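Arginine decarboxylase (Campylobacter jejuni subsp. jejuni, PDB 3NZP) probably catalyses the pyridoxal-phosphate-dependent decarboxylation of arginine to agmatine, a step in polyamine and spermidine biosynthesis. Local coordinates at residues 25-38 with 538-550. Sequence-based numbering, arbitrary orientation.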
loop_
_atom_site.group_PDB
_atom_site.type_symbol
_atom_site.label_atom_id
_atom_site.label_comp_id
_atom_site.label_asym_id
_atom_site.label_seq_id
_atom_site.Cartn_x
_atom_site.Cartn_y
_atom_site.Cartn_z
ATOM N N TYR B 25 -14.159 -11.474 28.168
ATOM C CA TYR B 25 -15.600 -11.306 28.047
ATOM C C TYR B 25 -16.383 -12.251 28.961
ATOM O O TYR B 25 -16.808 -11.858 30.055
ATOM C CB TYR B 25 -16.037 -11.488 26.590
ATOM C CG TYR B 25 -17.513 -11.224 26.345
ATOM C CD1 TYR B 25 -18.214 -11.929 25.357
ATOM C CD2 TYR B 25 -18.224 -10.310 27.129
ATOM C CE1 TYR B 25 -19.592 -11.739 25.168
ATOM C CE2 TYR B 25 -19.598 -10.113 26.945
ATOM C CZ TYR B 25 -20.276 -10.833 25.967
ATOM O OH TYR B 25 -21.632 -10.668 25.816
ATOM N N GLU B 26 -16.600 -13.487 28.534
ATOM C CA GLU B 26 -17.338 -14.416 29.382
ATOM C C GLU B 26 -16.318 -15.251 30.133
ATOM O O GLU B 26 -15.674 -14.765 31.061
ATOM C CB GLU B 26 -18.229 -15.328 28.538
ATOM C CG GLU B 26 -19.629 -15.465 29.074
ATOM C CD GLU B 26 -20.485 -14.247 28.773
ATOM O OE1 GLU B 26 -21.677 -14.240 29.156
ATOM O OE2 GLU B 26 -19.968 -13.295 28.149
ATOM N N LYS B 27 -16.168 -16.508 29.720
ATOM C CA LYS B 27 -15.191 -17.400 30.326
ATOM C C LYS B 27 -13.775 -16.988 29.930
ATOM O O LYS B 27 -12.816 -17.708 30.210
ATOM C CB LYS B 27 -15.418 -18.844 29.885
ATOM C CG LYS B 27 -16.421 -19.609 30.738
ATOM C CD LYS B 27 -17.853 -19.177 30.482
ATOM C CE LYS B 27 -18.388 -19.826 29.221
ATOM N NZ LYS B 27 -18.412 -21.317 29.290
ATOM N N LYS B 28 -13.641 -15.838 29.280
ATOM C CA LYS B 28 -12.329 -15.368 28.866
ATOM C C LYS B 28 -11.651 -16.408 27.968
ATOM O O LYS B 28 -10.544 -16.883 28.271
ATOM C CB LYS B 28 -11.463 -15.097 30.098
ATOM C CG LYS B 28 -12.143 -14.224 31.142
ATOM C CD LYS B 28 -11.211 -13.901 32.303
ATOM C CE LYS B 28 -11.973 -13.241 33.433
ATOM N NZ LYS B 28 -12.669 -12.026 32.935
ATOM N N PRO B 29 -12.308 -16.772 26.848
ATOM C CA PRO B 29 -11.795 -17.754 25.886
ATOM C C PRO B 29 -10.422 -17.360 25.351
ATOM O O PRO B 29 -10.207 -16.207 24.986
ATOM C CB PRO B 29 -12.866 -17.761 24.801
ATOM C CG PRO B 29 -13.374 -16.362 24.843
ATOM C CD PRO B 29 -13.516 -16.121 26.320
ATOM N N ALA B 30 -9.495 -18.314 25.320
ATOM C CA ALA B 30 -8.145 -18.057 24.827
ATOM C C ALA B 30 -8.115 -18.111 23.310
ATOM O O ALA B 30 -8.728 -18.987 22.694
ATOM C CB ALA B 30 -7.170 -19.088 25.397
ATOM N N ILE B 31 -7.398 -17.167 22.709
ATOM C CA ILE B 31 -7.287 -17.097 21.253
ATOM C C ILE B 31 -6.594 -18.350 20.727
ATOM O O ILE B 31 -7.034 -18.939 19.741
ATOM C CB ILE B 31 -6.509 -15.829 20.836
ATOM C CG1 ILE B 31 -7.307 -14.589 21.218
ATOM C CG2 ILE B 31 -6.298 -15.802 19.351
ATOM C CD1 ILE B 31 -6.521 -13.317 21.096
ATOM N N ILE B 32 -5.524 -18.759 21.404
ATOM C CA ILE B 32 -4.769 -19.944 21.015
ATOM C C ILE B 32 -5.670 -21.170 20.895
ATOM O O ILE B 32 -5.390 -22.070 20.110
ATOM C CB ILE B 32 -3.669 -20.259 22.040
ATOM C CG1 ILE B 32 -2.810 -21.421 21.549
ATOM C CG2 ILE B 32 -4.299 -20.589 23.378
ATOM C CD1 ILE B 32 -1.862 -21.044 20.459
ATOM N N ASP B 33 -6.742 -21.206 21.683
ATOM C CA ASP B 33 -7.683 -22.330 21.654
ATOM C C ASP B 33 -8.538 -22.271 20.399
ATOM O O ASP B 33 -8.762 -23.284 19.731
ATOM C CB ASP B 33 -8.622 -22.301 22.866
ATOM C CG ASP B 33 -7.961 -22.784 24.149
ATOM O OD1 ASP B 33 -8.627 -22.697 25.207
ATOM O OD2 ASP B 33 -6.799 -23.252 24.107
ATOM N N ILE B 34 -9.036 -21.079 20.097
ATOM C CA ILE B 34 -9.872 -20.883 18.921
ATOM C C ILE B 34 -9.048 -21.225 17.691
ATOM O O ILE B 34 -9.539 -21.883 16.772
ATOM C CB ILE B 34 -10.372 -19.427 18.837
ATOM C CG1 ILE B 34 -11.136 -19.073 20.113
ATOM C CG2 ILE B 34 -11.294 -19.261 17.647
ATOM C CD1 ILE B 34 -11.460 -17.615 20.238
ATOM N N VAL B 35 -7.788 -20.796 17.679
ATOM C CA VAL B 35 -6.916 -21.082 16.541
ATOM C C VAL B 35 -6.804 -22.586 16.344
ATOM O O VAL B 35 -7.124 -23.100 15.268
ATOM C CB VAL B 35 -5.499 -20.497 16.736
ATOM C CG1 VAL B 35 -4.611 -20.896 15.566
ATOM C CG2 VAL B 35 -5.576 -18.996 16.833
ATOM N N LYS B 36 -6.355 -23.282 17.388
ATOM C CA LYS B 36 -6.195 -24.733 17.339
ATOM C C LYS B 36 -7.417 -25.428 16.743
ATOM O O LYS B 36 -7.286 -26.273 15.854
ATOM C CB LYS B 36 -5.927 -25.287 18.736
ATOM C CG LYS B 36 -4.497 -25.156 19.207
ATOM C CD LYS B 36 -4.336 -25.851 20.558
ATOM C CE LYS B 36 -2.872 -26.050 20.951
ATOM N NZ LYS B 36 -2.124 -24.776 21.153
ATOM N N GLU B 37 -8.602 -25.066 17.231
ATOM C CA GLU B 37 -9.839 -25.666 16.744
ATOM C C GLU B 37 -9.963 -25.473 15.239
ATOM O O GLU B 37 -10.241 -26.422 14.502
ATOM C CB GLU B 37 -11.052 -25.047 17.433
ATOM C CG GLU B 37 -12.316 -25.851 17.195
ATOM C CD GLU B 37 -13.584 -25.136 17.631
ATOM O OE1 GLU B 37 -13.602 -24.548 18.735
ATOM O OE2 GLU B 37 -14.571 -25.177 16.866
ATOM N N LEU B 38 -9.758 -24.238 14.787
ATOM C CA LEU B 38 -9.837 -23.926 13.367
ATOM C C LEU B 38 -8.806 -24.733 12.586
ATOM O O LEU B 38 -9.078 -25.186 11.474
ATOM C CB LEU B 38 -9.629 -22.427 13.129
ATOM C CG LEU B 38 -10.898 -21.558 13.134
ATOM C CD1 LEU B 38 -10.516 -20.093 13.221
ATOM C CD2 LEU B 38 -11.709 -21.823 11.874
ATOM N N ILE B 538 -15.682 -14.976 15.370
ATOM C CA ILE B 538 -15.870 -15.671 16.640
ATOM C C ILE B 538 -16.921 -15.038 17.544
ATOM O O ILE B 538 -16.784 -13.884 17.957
ATOM C CB ILE B 538 -14.547 -15.747 17.421
ATOM C CG1 ILE B 538 -13.444 -16.267 16.507
ATOM C CG2 ILE B 538 -14.691 -16.674 18.599
ATOM C CD1 ILE B 538 -13.832 -17.523 15.769
ATOM N N SER B 539 -17.968 -15.800 17.852
ATOM C CA SER B 539 -19.037 -15.322 18.721
ATOM C C SER B 539 -18.804 -15.837 20.129
ATOM O O SER B 539 -18.371 -16.966 20.319
ATOM C CB SER B 539 -20.388 -15.813 18.220
ATOM O OG SER B 539 -21.431 -15.226 18.977
ATOM N N ILE B 540 -19.099 -15.018 21.125
ATOM C CA ILE B 540 -18.874 -15.441 22.496
ATOM C C ILE B 540 -20.103 -15.209 23.366
ATOM O O ILE B 540 -20.788 -14.191 23.227
ATOM C CB ILE B 540 -17.682 -14.670 23.096
ATOM C CG1 ILE B 540 -16.463 -14.757 22.175
ATOM C CG2 ILE B 540 -17.310 -15.257 24.426
ATOM C CD1 ILE B 540 -15.248 -13.993 22.694
ATOM N N ASN B 541 -20.387 -16.153 24.260
ATOM C CA ASN B 541 -21.531 -16.029 25.173
ATOM C C ASN B 541 -21.226 -16.733 26.493
ATOM O O ASN B 541 -20.081 -17.119 26.742
ATOM C CB ASN B 541 -22.798 -16.610 24.540
ATOM C CG ASN B 541 -22.729 -18.109 24.366
ATOM O OD1 ASN B 541 -21.651 -18.704 24.406
ATOM N ND2 ASN B 541 -23.885 -18.733 24.157
ATOM N N GLU B 542 -22.241 -16.895 27.338
ATOM C CA GLU B 542 -22.054 -17.540 28.638
ATOM C C GLU B 542 -21.672 -19.015 28.521
ATOM O O GLU B 542 -21.046 -19.570 29.426
ATOM C CB GLU B 542 -23.319 -17.393 29.496
ATOM C CG GLU B 542 -24.580 -18.007 28.885
ATOM C CD GLU B 542 -25.370 -17.036 28.021
ATOM O OE1 GLU B 542 -25.959 -16.084 28.580
ATOM O OE2 GLU B 542 -25.406 -17.226 26.785
ATOM N N LYS B 543 -22.047 -19.639 27.406
ATOM C CA LYS B 543 -21.760 -21.055 27.147
ATOM C C LYS B 543 -20.317 -21.243 26.675
ATOM O O LYS B 543 -19.722 -22.303 26.863
ATOM C CB LYS B 543 -22.708 -21.594 26.065
ATOM C CG LYS B 543 -24.160 -21.171 26.221
ATOM C CD LYS B 543 -24.774 -21.729 27.494
ATOM C CE LYS B 543 -26.168 -21.160 27.745
ATOM N NZ LYS B 543 -27.093 -21.360 26.591
ATOM N N GLY B 544 -19.772 -20.205 26.044
ATOM C CA GLY B 544 -18.409 -20.248 25.531
ATOM C C GLY B 544 -18.295 -19.481 24.222
ATOM O O GLY B 544 -18.944 -18.444 24.040
ATOM N N TYR B 545 -17.477 -19.976 23.300
ATOM C CA TYR B 545 -17.319 -19.296 22.012
ATOM C C TYR B 545 -17.753 -20.207 20.887
ATOM O O TYR B 545 -17.788 -21.415 21.047
ATOM C CB TYR B 545 -15.866 -18.882 21.805
ATOM C CG TYR B 545 -14.935 -20.025 21.515
ATOM C CD1 TYR B 545 -14.741 -20.473 20.210
ATOM C CD2 TYR B 545 -14.219 -20.638 22.537
ATOM C CE1 TYR B 545 -13.848 -21.499 19.931
ATOM C CE2 TYR B 545 -13.326 -21.663 22.272
ATOM C CZ TYR B 545 -13.142 -22.087 20.966
ATOM O OH TYR B 545 -12.234 -23.080 20.692
ATOM N N GLU B 546 -18.088 -19.634 19.743
ATOM C CA GLU B 546 -18.521 -20.450 18.620
ATOM C C GLU B 546 -18.029 -19.903 17.281
ATOM O O GLU B 546 -18.426 -18.816 16.845
ATOM C CB GLU B 546 -20.046 -20.564 18.629
ATOM C CG GLU B 546 -20.643 -21.099 17.343
ATOM C CD GLU B 546 -22.162 -21.124 17.371
ATOM O OE1 GLU B 546 -22.778 -21.234 16.284
ATOM O OE2 GLU B 546 -22.741 -21.037 18.479
ATOM N N VAL B 547 -17.154 -20.665 16.635
ATOM C CA VAL B 547 -16.616 -20.267 15.343
ATOM C C VAL B 547 -17.753 -20.220 14.339
ATOM O O VAL B 547 -18.674 -21.027 14.411
ATOM C CB VAL B 547 -15.557 -21.270 14.845
ATOM C CG1 VAL B 547 -15.033 -20.841 13.485
ATOM C CG2 VAL B 547 -14.417 -21.351 15.852
ATOM N N GLU B 548 -17.700 -19.270 13.415
ATOM C CA GLU B 548 -18.743 -19.157 12.402
ATOM C C GLU B 548 -18.391 -18.141 11.326
ATOM O O GLU B 548 -17.552 -17.273 11.540
ATOM C CB GLU B 548 -20.068 -18.778 13.051
ATOM C CG GLU B 548 -20.011 -17.541 13.909
ATOM C CD GLU B 548 -21.273 -17.375 14.732
ATOM O OE1 GLU B 548 -21.463 -18.156 15.704
ATOM O OE2 GLU B 548 -22.076 -16.475 14.399
ATOM N N GLY B 549 -19.019 -18.259 10.164
ATOM C CA GLY B 549 -18.734 -17.328 9.088
ATOM C C GLY B 549 -17.290 -17.362 8.630
ATOM O O GLY B 549 -16.607 -16.332 8.559
ATOM N N ILE B 550 -16.821 -18.560 8.314
ATOM C CA ILE B 550 -15.461 -18.756 7.852
ATOM C C ILE B 550 -15.353 -18.433 6.360
ATOM O O ILE B 550 -16.273 -18.688 5.591
ATOM C CB ILE B 550 -15.042 -20.220 8.094
ATOM C CG1 ILE B 550 -15.238 -20.555 9.571
ATOM C CG2 ILE B 550 -13.612 -20.439 7.690
ATOM C CD1 ILE B 550 -14.937 -22.001 9.922
#
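Ile34 lies over one face of the Tyr545 ring, its CG1 3.7 Å from the ring centroid and 13° off the normal, a CH-pi contact. With CG1 beside the backbone N (chi1 -57°), the other branch, CG2, is turned to the neighbouring strand and meets Ile538 CD1 at 3.6 Å. Pro29 CB approaches the same tyrosine obliquely at CD2, while Pro29 CG packs on Ile540 CD1. At the far end of the ring, Tyr545 OH donates a weak hydrogen bond to Glu37 OE1 (2.8 Å); Glu37 reaches it with an extended chain. One turn on from Ile34, Leu38 CD2 is shared between Val547 CG1 and Ile550 CD1, each at 3.8 Å.

Before the helix, the Tyr25 ring presents its edge to Ile540, with CD1 3.6 Å from Ile540 CG2, and it also stacks with His53. Lys27, bent along its chain, curls over the turn, and its NZ donates a weak hydrogen bond to Lys543 O (2.9 Å). That turn is held from within by Asn541 OD1, which accepts from Gly544 N at 2.9 Å in an Asx motif. Beyond this shell, Leu38 also touches Leu47 and Leu49 of strand 47-50. The axes of helix 31-38 and strand 545-550 cross at -49°. Helix 31-40 thus packs on an antiparallel beta-hairpin, strands 534-540 and 545-551, of the mixed sheet that is separate from the cofactor-binding TIM barrel.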